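Local coordinates for protein catalase (Pseudomonas syringae, PDB 1M7S) that decomposes hydrogen peroxide into water and oxygen with a heme cofactor, protecting the cell from the toxic effects of the peroxide, at residues 2-7 against 31-36; 56-61 against 290-295; 158-163 against 443-448. All coordinates share one frame; numbering follows the deposited sequence.

Contact 1 of 3, residues 2-7 against 31-36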
ATOM      1  N   ASP A   2      -4.152  11.209  33.293  1.00 22.26           N
ATOM      2  CA  ASP A   2      -3.369  11.827  32.245  1.00 22.56           C
ATOM      3  C   ASP A   2      -4.268  12.385  31.135  1.00 19.75           C
ATOM      4  O   ASP A   2      -5.228  11.752  30.719  1.00 16.18           O
ATOM      5  CB  ASP A   2      -2.355  10.844  31.657  1.00 27.30           C
ATOM      6  CG  ASP A   2      -1.150  10.554  32.532  1.00 31.20           C
ATOM      7  OD1 ASP A   2      -0.993  11.114  33.631  1.00 31.80           O
ATOM      8  OD2 ASP A   2      -0.327   9.705  32.098  1.00 33.71           O
ATOM      9  N   THR A   3      -3.946  13.588  30.705  1.00 18.18           N
ATOM     10  CA  THR A   3      -4.681  14.250  29.645  1.00 17.70           C
ATOM     11  C   THR A   3      -4.572  13.504  28.300  1.00 15.47           C
ATOM     12  O   THR A   3      -3.557  12.898  28.005  1.00 12.13           O
ATOM     13  CB  THR A   3      -4.059  15.651  29.422  1.00 19.09           C
ATOM     14  OG1 THR A   3      -4.002  16.279  30.718  1.00 21.90           O
ATOM     15  CG2 THR A   3      -4.918  16.450  28.454  1.00 19.84           C
ATOM     16  N   LEU A   4      -5.691  13.510  27.588  1.00 13.52           N
ATOM     17  CA  LEU A   4      -5.758  12.942  26.240  1.00 11.81           C
ATOM     18  C   LEU A   4      -4.823  13.783  25.384  1.00 11.29           C
ATOM     19  O   LEU A   4      -4.764  15.024  25.516  1.00 12.71           O
ATOM     20  CB  LEU A   4      -7.207  13.157  25.768  1.00 10.03           C
ATOM     21  CG  LEU A   4      -7.587  12.805  24.321  1.00 11.28           C
ATOM     22  CD1 LEU A   4      -7.526  11.286  24.139  1.00 10.66           C
ATOM     23  CD2 LEU A   4      -9.026  13.272  24.098  1.00 12.78           C
ATOM     24  N   THR A   5      -4.088  13.196  24.460  1.00 10.99           N
ATOM     25  CA  THR A   5      -3.202  13.874  23.563  1.00 13.04           C
ATOM     26  C   THR A   5      -3.462  13.482  22.090  1.00 12.53           C
ATOM     27  O   THR A   5      -4.024  12.417  21.845  1.00 12.82           O
ATOM     28  CB  THR A   5      -1.696  13.611  23.749  1.00 14.89           C
ATOM     29  OG1 THR A   5      -1.410  12.288  23.232  1.00 13.60           O
ATOM     30  CG2 THR A   5      -1.273  13.686  25.224  1.00 12.90           C
ATOM     31  N   ARG A   6      -2.924  14.275  21.200  1.00 12.26           N
ATOM     32  CA  ARG A   6      -2.850  13.994  19.768  1.00 12.49           C
ATOM     33  C   ARG A   6      -1.586  13.144  19.550  1.00 12.47           C
ATOM     34  O   ARG A   6      -0.867  12.866  20.522  1.00 11.48           O
ATOM     35  CB  ARG A   6      -2.842  15.272  18.946  1.00 13.61           C
ATOM     36  CG  ARG A   6      -4.063  16.170  19.068  1.00 15.19           C
ATOM     37  CD  ARG A   6      -4.310  17.018  17.828  1.00 18.96           C
ATOM     38  NE  ARG A   6      -3.108  17.717  17.406  1.00 24.79           N
ATOM     39  CZ  ARG A   6      -2.552  18.847  17.849  1.00 25.85           C
ATOM     40  NH1 ARG A   6      -1.418  19.283  17.321  1.00 27.41           N
ATOM     41  NH2 ARG A   6      -3.176  19.530  18.778  1.00 26.42           N
ATOM     42  N   ASP A   7      -1.349  12.633  18.349  1.00 11.31           N
ATOM     43  CA  ASP A   7      -0.181  11.778  18.054  1.00 14.33           C
ATOM     44  C   ASP A   7       1.156  12.508  18.137  1.00 13.07           C
ATOM     45  O   ASP A   7       2.220  11.863  18.323  1.00 14.29           O
ATOM     46  CB  ASP A   7      -0.442  11.123  16.686  1.00 15.41           C
ATOM     47  CG  ASP A   7      -1.581  10.098  16.672  1.00 20.28           C
ATOM     48  OD1 ASP A   7      -2.045   9.604  17.732  1.00 18.03           O
ATOM     49  OD2 ASP A   7      -1.995   9.675  15.542  1.00 20.73           O
ATOM     50  N   ASP A  31      -9.662  21.901  12.388  1.00 13.28           N
ATOM     51  CA  ASP A  31      -9.808  21.100  13.580  1.00 12.50           C
ATOM     52  C   ASP A  31      -8.887  19.881  13.414  1.00 13.65           C
ATOM     53  O   ASP A  31      -9.322  18.766  13.067  1.00 13.89           O
ATOM     54  CB  ASP A  31     -11.246  20.622  13.770  1.00 10.70           C
ATOM     55  CG  ASP A  31     -11.408  20.032  15.162  1.00 11.91           C
ATOM     56  OD1 ASP A  31     -12.552  20.036  15.638  1.00 11.45           O
ATOM     57  OD2 ASP A  31     -10.398  19.545  15.765  1.00 13.36           O
ATOM     58  N   VAL A  32      -7.638  20.019  13.823  1.00 12.96           N
ATOM     59  CA  VAL A  32      -6.654  18.956  13.674  1.00 13.07           C
ATOM     60  C   VAL A  32      -6.963  17.724  14.523  1.00 12.49           C
ATOM     61  O   VAL A  32      -6.565  16.619  14.078  1.00 10.39           O
ATOM     62  CB  VAL A  32      -5.223  19.483  13.918  1.00 14.62           C
ATOM     63  CG1 VAL A  32      -4.946  20.631  12.940  1.00 16.53           C
ATOM     64  CG2 VAL A  32      -4.997  19.995  15.312  1.00 16.02           C
ATOM     65  N   GLN A  33      -7.644  17.860  15.665  1.00 11.39           N
ATOM     66  CA  GLN A  33      -7.995  16.667  16.441  1.00 10.06           C
ATOM     67  C   GLN A  33      -9.052  15.876  15.677  1.00 10.60           C
ATOM     68  O   GLN A  33      -8.945  14.625  15.564  1.00  8.64           O
ATOM     69  CB  GLN A  33      -8.445  16.971  17.867  1.00 12.33           C
ATOM     70  CG  GLN A  33      -9.206  15.858  18.619  1.00 12.65           C
ATOM     71  CD  GLN A  33      -8.268  14.755  19.079  1.00 13.81           C
ATOM     72  OE1 GLN A  33      -7.146  14.672  18.560  1.00 14.53           O
ATOM     73  NE2 GLN A  33      -8.660  13.882  20.001  1.00 12.45           N
ATOM     74  N   LEU A  34     -10.105  16.555  15.206  1.00  9.12           N
ATOM     75  CA  LEU A  34     -11.093  15.791  14.421  1.00  8.27           C
ATOM     76  C   LEU A  34     -10.417  15.044  13.274  1.00  8.39           C
ATOM     77  O   LEU A  34     -10.650  13.827  13.047  1.00  7.07           O
ATOM     78  CB  LEU A  34     -12.168  16.745  13.900  1.00  8.75           C
ATOM     79  CG  LEU A  34     -13.187  16.185  12.918  1.00  8.43           C
ATOM     80  CD1 LEU A  34     -14.063  15.137  13.630  1.00  8.79           C
ATOM     81  CD2 LEU A  34     -14.049  17.325  12.407  1.00  8.20           C
ATOM     82  N   LEU A  35      -9.625  15.729  12.447  1.00  7.93           N
ATOM     83  CA  LEU A  35      -9.007  15.166  11.256  1.00  9.98           C
ATOM     84  C   LEU A  35      -8.023  14.054  11.582  1.00  9.77           C
ATOM     85  O   LEU A  35      -8.081  13.001  10.919  1.00  7.59           O
ATOM     86  CB  LEU A  35      -8.219  16.228  10.434  1.00 12.97           C
ATOM     87  CG  LEU A  35      -8.967  17.118   9.430  1.00 15.57           C
ATOM     88  CD1 LEU A  35      -9.333  16.333   8.172  1.00 16.08           C
ATOM     89  CD2 LEU A  35     -10.248  17.683   9.973  1.00 16.75           C
ATOM     90  N   GLN A  36      -7.229  14.195  12.659  1.00  8.46           N
ATOM     91  CA  GLN A  36      -6.316  13.098  12.962  1.00  8.39           C
ATOM     92  C   GLN A  36      -7.048  11.843  13.389  1.00  6.36           C
ATOM     93  O   GLN A  36      -6.663  10.745  13.007  1.00  7.77           O
ATOM     94  CB  GLN A  36      -5.331  13.494  14.084  1.00  9.92           C
ATOM     95  CG  GLN A  36      -4.249  12.394  14.238  1.00 12.13           C
ATOM     96  CD  GLN A  36      -3.124  12.976  15.119  1.00 15.44           C
ATOM     97  OE1 GLN A  36      -3.291  12.980  16.342  1.00 16.65           O
ATOM     98  NE2 GLN A  36      -2.062  13.431  14.466  1.00 17.65           N
TER
HETATM   99  O   HOH W   1      -6.406  11.860  20.133  1.00 16.59           O

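Contact 2 of 3, residues 56-61 against 290-295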
ATOM      1  N   THR A  56      -7.413 -17.517  16.278  1.00  6.71           N
ATOM      2  CA  THR A  56      -7.260 -17.247  17.695  1.00  8.38           C
ATOM      3  C   THR A  56      -5.782 -17.469  18.087  1.00  8.88           C
ATOM      4  O   THR A  56      -5.354 -18.582  17.795  1.00  8.26           O
ATOM      5  CB  THR A  56      -8.072 -18.245  18.554  1.00 11.50           C
ATOM      6  OG1 THR A  56      -9.428 -18.330  18.090  1.00 14.97           O
ATOM      7  CG2 THR A  56      -8.082 -17.800  20.014  1.00 12.79           C
ATOM      8  N   GLY A  57      -5.166 -16.509  18.780  1.00  6.45           N
ATOM      9  CA  GLY A  57      -3.752 -16.659  19.115  1.00  7.73           C
ATOM     10  C   GLY A  57      -3.614 -16.686  20.628  1.00  7.35           C
ATOM     11  O   GLY A  57      -4.420 -16.139  21.376  1.00  8.69           O
ATOM     12  N   VAL A  58      -2.664 -17.522  21.058  1.00  9.99           N
ATOM     13  CA  VAL A  58      -2.322 -17.679  22.460  1.00  9.48           C
ATOM     14  C   VAL A  58      -0.805 -17.935  22.534  1.00  8.11           C
ATOM     15  O   VAL A  58      -0.104 -18.111  21.547  1.00  7.57           O
ATOM     16  CB  VAL A  58      -3.034 -18.865  23.109  1.00  8.19           C
ATOM     17  CG1 VAL A  58      -4.587 -18.735  23.242  1.00  9.75           C
ATOM     18  CG2 VAL A  58      -2.766 -20.130  22.310  1.00  8.57           C
ATOM     19  N   LYS A  59      -0.296 -17.884  23.775  1.00  6.85           N
ATOM     20  CA  LYS A  59       1.152 -18.026  23.962  1.00  7.91           C
ATOM     21  C   LYS A  59       1.449 -19.142  24.943  1.00  6.76           C
ATOM     22  O   LYS A  59       0.579 -19.464  25.732  1.00  8.34           O
ATOM     23  CB  LYS A  59       1.664 -16.685  24.516  1.00 10.42           C
ATOM     24  CG  LYS A  59       1.828 -15.641  23.438  1.00 13.20           C
ATOM     25  CD  LYS A  59       2.451 -14.343  23.874  1.00 16.34           C
ATOM     26  CE  LYS A  59       1.467 -13.479  24.647  1.00 19.13           C
ATOM     27  NZ  LYS A  59       2.034 -12.083  24.773  1.00 24.71           N
ATOM     28  N   GLY A  60       2.630 -19.739  24.893  1.00  8.16           N
ATOM     29  CA  GLY A  60       2.883 -20.829  25.892  1.00  9.94           C
ATOM     30  C   GLY A  60       4.408 -21.149  25.758  1.00  6.18           C
ATOM     31  O   GLY A  60       5.209 -20.284  25.445  1.00  6.62           O
ATOM     32  N   GLU A  61       4.697 -22.416  26.029  1.00  8.36           N
ATOM     33  CA  GLU A  61       6.106 -22.831  25.962  1.00 11.75           C
ATOM     34  C   GLU A  61       6.196 -24.286  25.537  1.00  9.73           C
ATOM     35  O   GLU A  61       5.267 -25.004  25.849  1.00  9.62           O
ATOM     36  CB  GLU A  61       6.766 -22.715  27.365  1.00 17.65           C
ATOM     37  CG  GLU A  61       7.213 -21.326  27.766  1.00 27.37           C
ATOM     38  CD  GLU A  61       8.682 -21.023  27.743  1.00 32.42           C
ATOM     39  OE1 GLU A  61       9.106 -19.917  28.169  1.00 35.31           O
ATOM     40  OE2 GLU A  61       9.481 -21.899  27.329  1.00 36.05           O
ATOM     41  N   MET A 290       4.095 -29.315  24.724  1.00  9.63           N
ATOM     42  CA  MET A 290       3.804 -27.873  24.656  1.00  7.80           C
ATOM     43  C   MET A 290       2.591 -27.572  25.550  1.00  7.14           C
ATOM     44  O   MET A 290       1.653 -28.357  25.622  1.00  7.72           O
ATOM     45  CB  MET A 290       3.515 -27.472  23.196  1.00  8.95           C
ATOM     46  CG  MET A 290       3.092 -26.005  23.064  1.00 10.55           C
ATOM     47  SD  MET A 290       3.036 -25.462  21.318  1.00 12.27           S
ATOM     48  CE  MET A 290       1.825 -26.572  20.673  1.00  8.32           C
ATOM     49  N   VAL A 291       2.628 -26.476  26.280  1.00  8.06           N
ATOM     50  CA  VAL A 291       1.503 -26.056  27.102  1.00  8.30           C
ATOM     51  C   VAL A 291       1.152 -24.636  26.657  1.00  6.70           C
ATOM     52  O   VAL A 291       2.031 -23.812  26.517  1.00  7.45           O
ATOM     53  CB  VAL A 291       1.797 -26.030  28.625  1.00 10.63           C
ATOM     54  CG1 VAL A 291       2.976 -25.124  28.914  1.00 10.20           C
ATOM     55  CG2 VAL A 291       0.550 -25.628  29.365  1.00 10.21           C
ATOM     56  N   LEU A 292      -0.120 -24.325  26.460  1.00  8.75           N
ATOM     57  CA  LEU A 292      -0.518 -22.980  26.054  1.00  9.15           C
ATOM     58  C   LEU A 292      -1.154 -22.340  27.299  1.00  9.63           C
ATOM     59  O   LEU A 292      -2.145 -22.859  27.798  1.00 10.81           O
ATOM     60  CB  LEU A 292      -1.462 -23.046  24.838  1.00 10.74           C
ATOM     61  CG  LEU A 292      -0.856 -23.713  23.585  1.00 12.01           C
ATOM     62  CD1 LEU A 292      -1.786 -23.661  22.366  1.00  8.87           C
ATOM     63  CD2 LEU A 292       0.519 -23.101  23.247  1.00 10.18           C
ATOM     64  N   ASN A 293      -0.498 -21.271  27.772  1.00 12.35           N
ATOM     65  CA  ASN A 293      -1.053 -20.801  29.066  1.00 16.09           C
ATOM     66  C   ASN A 293      -1.151 -19.314  29.216  1.00 16.21           C
ATOM     67  O   ASN A 293      -1.279 -18.877  30.385  1.00 17.32           O
ATOM     68  CB  ASN A 293      -0.090 -21.366  30.130  1.00 17.45           C
ATOM     69  CG  ASN A 293       1.327 -20.951  29.890  1.00 20.70           C
ATOM     70  OD1 ASN A 293       2.187 -21.662  30.467  1.00 27.54           O
ATOM     71  ND2 ASN A 293       1.669 -19.915  29.150  1.00 19.90           N
ATOM     72  N   LYS A 294      -1.164 -18.570  28.105  1.00 13.46           N
ATOM     73  CA  LYS A 294      -1.312 -17.126  28.253  1.00 12.47           C
ATOM     74  C   LYS A 294      -2.159 -16.553  27.090  1.00 12.26           C
ATOM     75  O   LYS A 294      -1.803 -16.875  25.960  1.00 12.04           O
ATOM     76  CB  LYS A 294       0.016 -16.439  28.095  1.00 16.03           C
ATOM     77  CG  LYS A 294       0.315 -15.284  29.042  1.00 21.30           C
ATOM     78  CD  LYS A 294       1.501 -15.794  29.880  1.00 25.88           C
ATOM     79  CE  LYS A 294       1.424 -15.414  31.356  1.00 28.96           C
ATOM     80  NZ  LYS A 294       2.434 -16.246  32.118  1.00 30.25           N
ATOM     81  N   ASN A 295      -3.155 -15.757  27.405  1.00  8.94           N
ATOM     82  CA  ASN A 295      -3.885 -15.065  26.344  1.00 10.48           C
ATOM     83  C   ASN A 295      -3.077 -13.870  25.876  1.00 10.96           C
ATOM     84  O   ASN A 295      -2.194 -13.333  26.578  1.00 11.89           O
ATOM     85  CB  ASN A 295      -5.274 -14.593  26.809  1.00 11.77           C
ATOM     86  CG  ASN A 295      -6.226 -15.776  26.848  1.00 14.16           C
ATOM     87  OD1 ASN A 295      -6.377 -16.528  25.877  1.00 12.81           O
ATOM     88  ND2 ASN A 295      -6.901 -15.951  27.992  1.00 12.30           N
TER
HETATM   89  O   HOH W   2      -5.510 -15.089  23.664  1.00 11.15           O
HETATM   90  O   HOH W   3      -0.116 -11.614  27.149  1.00 23.48           O

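Contact 3 of 3, residues 158-163 against 443-448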
ATOM      1  N   ARG A 158     -16.860 -26.873  -5.767  1.00  8.22           N
ATOM      2  CA  ARG A 158     -15.734 -27.707  -5.306  1.00  8.51           C
ATOM      3  C   ARG A 158     -15.832 -29.116  -5.918  1.00  9.05           C
ATOM      4  O   ARG A 158     -14.779 -29.701  -6.171  1.00  7.52           O
ATOM      5  CB  ARG A 158     -15.696 -27.808  -3.783  1.00 10.04           C
ATOM      6  CG  ARG A 158     -16.773 -28.637  -3.081  1.00 10.28           C
ATOM      7  CD  ARG A 158     -16.669 -28.579  -1.561  1.00 10.57           C
ATOM      8  NE  ARG A 158     -16.747 -27.226  -1.015  1.00 10.00           N
ATOM      9  CZ  ARG A 158     -16.764 -26.919   0.282  1.00 10.73           C
ATOM     10  NH1 ARG A 158     -16.786 -25.642   0.686  1.00  8.63           N
ATOM     11  NH2 ARG A 158     -16.814 -27.893   1.174  1.00  9.72           N
ATOM     12  N   PHE A 159     -17.054 -29.561  -6.233  1.00  7.46           N
ATOM     13  CA  PHE A 159     -17.134 -30.937  -6.763  1.00  8.16           C
ATOM     14  C   PHE A 159     -16.908 -31.020  -8.254  1.00  8.94           C
ATOM     15  O   PHE A 159     -16.403 -32.042  -8.731  1.00  8.12           O
ATOM     16  CB  PHE A 159     -18.364 -31.710  -6.306  1.00  8.39           C
ATOM     17  CG  PHE A 159     -18.365 -31.931  -4.805  1.00  7.97           C
ATOM     18  CD1 PHE A 159     -19.355 -31.396  -4.031  1.00  6.58           C
ATOM     19  CD2 PHE A 159     -17.351 -32.714  -4.240  1.00  8.35           C
ATOM     20  CE1 PHE A 159     -19.365 -31.604  -2.650  1.00  9.37           C
ATOM     21  CE2 PHE A 159     -17.356 -32.923  -2.862  1.00  7.48           C
ATOM     22  CZ  PHE A 159     -18.360 -32.382  -2.062  1.00  7.52           C
ATOM     23  N   ASP A 160     -17.083 -29.933  -8.976  1.00  9.38           N
ATOM     24  CA  ASP A 160     -16.646 -29.855 -10.369  1.00 10.18           C
ATOM     25  C   ASP A 160     -15.117 -29.954 -10.350  1.00 10.47           C
ATOM     26  O   ASP A 160     -14.483 -30.810 -11.009  1.00 10.25           O
ATOM     27  CB  ASP A 160     -17.111 -28.495 -10.932  1.00  8.79           C
ATOM     28  CG  ASP A 160     -16.565 -28.135 -12.294  1.00 12.06           C
ATOM     29  OD1 ASP A 160     -16.217 -29.073 -13.033  1.00 11.84           O
ATOM     30  OD2 ASP A 160     -16.500 -26.929 -12.629  1.00 10.65           O
ATOM     31  N   PHE A 161     -14.444 -29.199  -9.466  1.00  7.18           N
ATOM     32  CA  PHE A 161     -12.971 -29.262  -9.362  1.00  7.30           C
ATOM     33  C   PHE A 161     -12.485 -30.635  -8.931  1.00  6.19           C
ATOM     34  O   PHE A 161     -11.694 -31.302  -9.633  1.00  8.23           O
ATOM     35  CB  PHE A 161     -12.475 -28.189  -8.355  1.00  7.33           C
ATOM     36  CG  PHE A 161     -10.988 -28.184  -8.102  1.00  6.44           C
ATOM     37  CD1 PHE A 161     -10.039 -27.780  -9.023  1.00  5.79           C
ATOM     38  CD2 PHE A 161     -10.554 -28.685  -6.888  1.00  6.10           C
ATOM     39  CE1 PHE A 161      -8.677 -27.805  -8.742  1.00  6.90           C
ATOM     40  CE2 PHE A 161      -9.193 -28.722  -6.591  1.00  5.53           C
ATOM     41  CZ  PHE A 161      -8.275 -28.284  -7.503  1.00  5.32           C
ATOM     42  N   PHE A 162     -12.996 -31.109  -7.788  1.00  7.43           N
ATOM     43  CA  PHE A 162     -12.506 -32.351  -7.192  1.00  7.13           C
ATOM     44  C   PHE A 162     -12.862 -33.616  -7.965  1.00  8.40           C
ATOM     45  O   PHE A 162     -12.150 -34.624  -7.839  1.00  6.92           O
ATOM     46  CB  PHE A 162     -12.959 -32.488  -5.732  1.00  6.73           C
ATOM     47  CG  PHE A 162     -12.206 -31.587  -4.781  1.00  8.03           C
ATOM     48  CD1 PHE A 162     -12.845 -30.727  -3.918  1.00 10.50           C
ATOM     49  CD2 PHE A 162     -10.823 -31.671  -4.740  1.00 11.46           C
ATOM     50  CE1 PHE A 162     -12.117 -29.940  -2.994  1.00  9.84           C
ATOM     51  CE2 PHE A 162     -10.097 -30.891  -3.855  1.00  9.00           C
ATOM     52  CZ  PHE A 162     -10.742 -30.040  -2.998  1.00  8.64           C
ATOM     53  N   SER A 163     -13.835 -33.557  -8.875  1.00  8.58           N
ATOM     54  CA  SER A 163     -14.076 -34.648  -9.829  1.00  8.59           C
ATOM     55  C   SER A 163     -12.873 -34.888 -10.738  1.00  9.91           C
ATOM     56  O   SER A 163     -12.705 -36.022 -11.227  1.00 11.67           O
ATOM     57  CB  SER A 163     -15.337 -34.387 -10.672  1.00  9.07           C
ATOM     58  OG  SER A 163     -15.154 -33.376 -11.643  1.00  9.96           O
ATOM     59  N   THR A 443     -24.476 -33.690 -12.780  1.00 13.72           N
ATOM     60  CA  THR A 443     -24.495 -35.150 -12.794  1.00 14.90           C
ATOM     61  C   THR A 443     -23.168 -35.807 -13.151  1.00 12.69           C
ATOM     62  O   THR A 443     -22.831 -36.793 -12.469  1.00 14.11           O
ATOM     63  CB  THR A 443     -25.500 -35.670 -13.869  1.00 15.01           C
ATOM     64  OG1 THR A 443     -26.734 -35.048 -13.501  1.00 18.14           O
ATOM     65  CG2 THR A 443     -25.577 -37.178 -13.868  1.00 15.04           C
ATOM     66  N   GLU A 444     -22.494 -35.334 -14.179  1.00 11.86           N
ATOM     67  CA  GLU A 444     -21.232 -35.963 -14.542  1.00 13.94           C
ATOM     68  C   GLU A 444     -20.219 -35.887 -13.392  1.00 13.84           C
ATOM     69  O   GLU A 444     -19.618 -36.909 -13.051  1.00 10.56           O
ATOM     70  CB  GLU A 444     -20.677 -35.351 -15.818  1.00 16.61           C
ATOM     71  CG  GLU A 444     -19.534 -36.090 -16.472  1.00 21.45           C
ATOM     72  CD  GLU A 444     -19.080 -35.440 -17.773  1.00 26.91           C
ATOM     73  OE1 GLU A 444     -19.871 -35.455 -18.758  1.00 28.55           O
ATOM     74  OE2 GLU A 444     -17.941 -34.909 -17.842  1.00 27.66           O
ATOM     75  N   SER A 445     -20.006 -34.724 -12.793  1.00 11.68           N
ATOM     76  CA  SER A 445     -19.034 -34.643 -11.683  1.00 11.56           C
ATOM     77  C   SER A 445     -19.491 -35.449 -10.475  1.00 12.24           C
ATOM     78  O   SER A 445     -18.651 -36.035  -9.795  1.00 11.64           O
ATOM     79  CB  SER A 445     -18.877 -33.192 -11.172  1.00 11.83           C
ATOM     80  OG  SER A 445     -18.268 -32.463 -12.223  1.00 10.67           O
ATOM     81  N   LYS A 446     -20.792 -35.447 -10.215  1.00 13.14           N
ATOM     82  CA  LYS A 446     -21.354 -36.163  -9.072  1.00 12.13           C
ATOM     83  C   LYS A 446     -21.098 -37.664  -9.203  1.00 10.35           C
ATOM     84  O   LYS A 446     -20.607 -38.248  -8.244  1.00  9.92           O
ATOM     85  CB  LYS A 446     -22.861 -35.921  -8.943  1.00 11.87           C
ATOM     86  CG  LYS A 446     -23.545 -36.688  -7.827  1.00 11.90           C
ATOM     87  CD  LYS A 446     -25.062 -36.672  -7.909  1.00 10.55           C
ATOM     88  CE  LYS A 446     -25.672 -35.282  -7.851  1.00 10.97           C
ATOM     89  NZ  LYS A 446     -27.169 -35.322  -7.864  1.00 12.29           N
ATOM     90  N   ASN A 447     -21.365 -38.294 -10.359  1.00  9.96           N
ATOM     91  CA  ASN A 447     -21.108 -39.734 -10.423  1.00 12.45           C
ATOM     92  C   ASN A 447     -19.613 -40.030 -10.401  1.00 11.38           C
ATOM     93  O   ASN A 447     -19.300 -41.109  -9.917  1.00 12.51           O
ATOM     94  CB  ASN A 447     -21.760 -40.374 -11.653  1.00 15.16           C
ATOM     95  CG  ASN A 447     -23.284 -40.376 -11.465  1.00 15.52           C
ATOM     96  OD1 ASN A 447     -23.803 -40.625 -10.391  1.00 14.93           O
ATOM     97  ND2 ASN A 447     -23.984 -40.082 -12.551  1.00 18.38           N
ATOM     98  N   ILE A 448     -18.787 -39.090 -10.872  1.00  9.58           N
ATOM     99  CA  ILE A 448     -17.331 -39.346 -10.822  1.00 10.50           C
ATOM    100  C   ILE A 448     -16.857 -39.290  -9.370  1.00  9.13           C
ATOM    101  O   ILE A 448     -16.056 -40.115  -8.919  1.00  9.00           O
ATOM    102  CB  ILE A 448     -16.587 -38.371 -11.704  1.00  9.61           C
ATOM    103  CG1 ILE A 448     -16.762 -38.772 -13.196  1.00 10.63           C
ATOM    104  CG2 ILE A 448     -15.089 -38.340 -11.326  1.00  8.68           C
ATOM    105  CD1 ILE A 448     -16.169 -37.610 -14.035  1.00 10.75           C
TER

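Contact 1 of 3, residues 2-7 against 31-36
The side chain of Arg6 lies against the first turn of helix 32-41, overlapping both Val32 and Gln33. A bend at chi3 (-50°) sets NE within 3.6 Å of Val32 CG2, and this methyl sits over one face of the guanidinium, displaced toward its rim. The aliphatic part of Arg6 slides past Gln33 in the opposite direction, with Arg6 CG 3.5 Å from Gln33 OE1. The guanidinium reaches beyond the helix: NH1 donates to the carbonyl of Leu313 of a second subunit.

One turn further along the helix, Gln36 stretches out to the backbone of Asp7. Its OE1 accepts a nearly straight bond from Asp7 N at 2.8 Å (171° at the hydrogen), with the donor tilted out of the amide carbonyl plane. The same amide stacks on the Asp7 carboxylate, the two planes being 19° apart and Gln36 CD 3.5 Å from Asp7 OD2. That carboxylate is held by a salt bridge to Arg40 and by the amides of Asn358 and Asn360 of the second subunit.

A water completes the join, taking a bond from Gln33 NE2 at 3.0 Å and lying 3.0 Å from Thr5 O, to which it can donate. Gln33 NE2 bonds to Asn15 OD1 as well. Asp31 is the helix N-cap: its OD2 accepts from Leu34 N at 3.1 Å, the donor above the carboxylate plane.

This is the N-terminal arm, folded back on its own first helix; the arm lies against a second subunit and the helix also meets a third. Neutral amides carry the direct polar link, while the charged ends of Arg6 and Asp7 find their polar partners outside the two segments, at Arg40 and on the second subunit. The Arg40 salt bridge would probably help keep Asp7 ionised.

Contact 2 of 3, residues 56-61 against 290-295
Strands 55-64 and 284-295 pair antiparallel but strongly twisted, their local N-to-C directions lying 126° apart, and a classic beta bulge shifts the register by one residue between Lys59 and Gly60. There Asn293 and Lys294 both face Lys59, and Lys59 O is gripped by two donors, Asn293 N at 2.9 Å and Lys294 N at 3.1 Å, both bonds bent, the first to 137° at the hydrogen, while Lys59 N returns a bond to Lys294 O. Beyond it, Glu61 and Val291 form a regular hydrogen-bonded pair.

Val58 CG2 meets Leu292 CD1 at 3.7 Å, the side chains crossing at about a right angle; helix 236-246 packs on Val58 through Leu241 and Ile245. The CB atoms of Lys59 and Lys294 touch at 3.9 Å, and Lys59 NZ forms a salt bridge with Glu302. With CG between the backbone N and the carbonyl carbon (chi1 56°), the Asn293 amide swings back over the bulge, ND2 lying 3.6 Å from Gly60 CA. One water ties Gly57 O to Asn295 OD1, donating to both. Strand 82-90 continues the sheet beyond 55-64, and strand 252-260 beyond 284-295. Such bulged, coiled pairing belongs to the beta barrel of the catalase fold.

Contact 3 of 3, residues 158-163 against 443-448
Ser163 and Ser445 face each other where helix 155-163 crosses helix 443-456, and Ile448, one turn beyond Ser445, packs against Ser163. The short side chains let the backbones come close: Ser163 CA and Ser445 CA are 5.3 Å apart, and Ser163 CB lies 3.8 Å from Ser445 CB. Ser163 OG sits between its backbone N and carbonyl carbon (chi1 73°), from where it donates to Asp160 O, one turn back, at 2.7 Å. It is also bonded to Arg380 NH2 of the fourth subunit.

The local helix axes pass 8.7 Å apart at 58°. Helix 443-456 belongs to the C-terminal helical domain of the catalase, and this crossing seats it on a helix from the catalase family region of the same chain.

Besides Ser163, Ser445 rests on the backbone of helix 155-163. Its CB is 3.7 Å from Phe159 O, and its OG, turned beside its own backbone N, lies 3.6 Å from Asp160 CA. Ile448 presents its CG2 branch to Ser163, touching Ser163 O at 3.3 Å and Ser163 CB at 4.0 Å. Ser163 O is also an acceptor for Tyr452 OH, from the next turn of the Ile448 helix. The Asp160 carboxylate is bonded by the fourth subunit, through Tyr376, Ser379 and the backbone N of Arg380.

The three contacts share no helix or strand. Contact 1 closes first along the chain, in the N-terminal arm; the chain then runs from helix 32-41 into strand 55-64, which opens contact 2 in the barrel sheet. The centres of these two are about 36 Å apart. Contacts 2 and 3 alternate along the sequence, lie on opposite sides of the chain's centre and have centres about 41 Å apart. Contact 3 joins the catalase family region to the C-terminal helices. Contacts 1 and 3, about 58 Å apart between centres, both border other subunits, whereas no other chain touches the segments of contact 2, so the outer two lie at subunit borders and contact 2 is internal to one barrel.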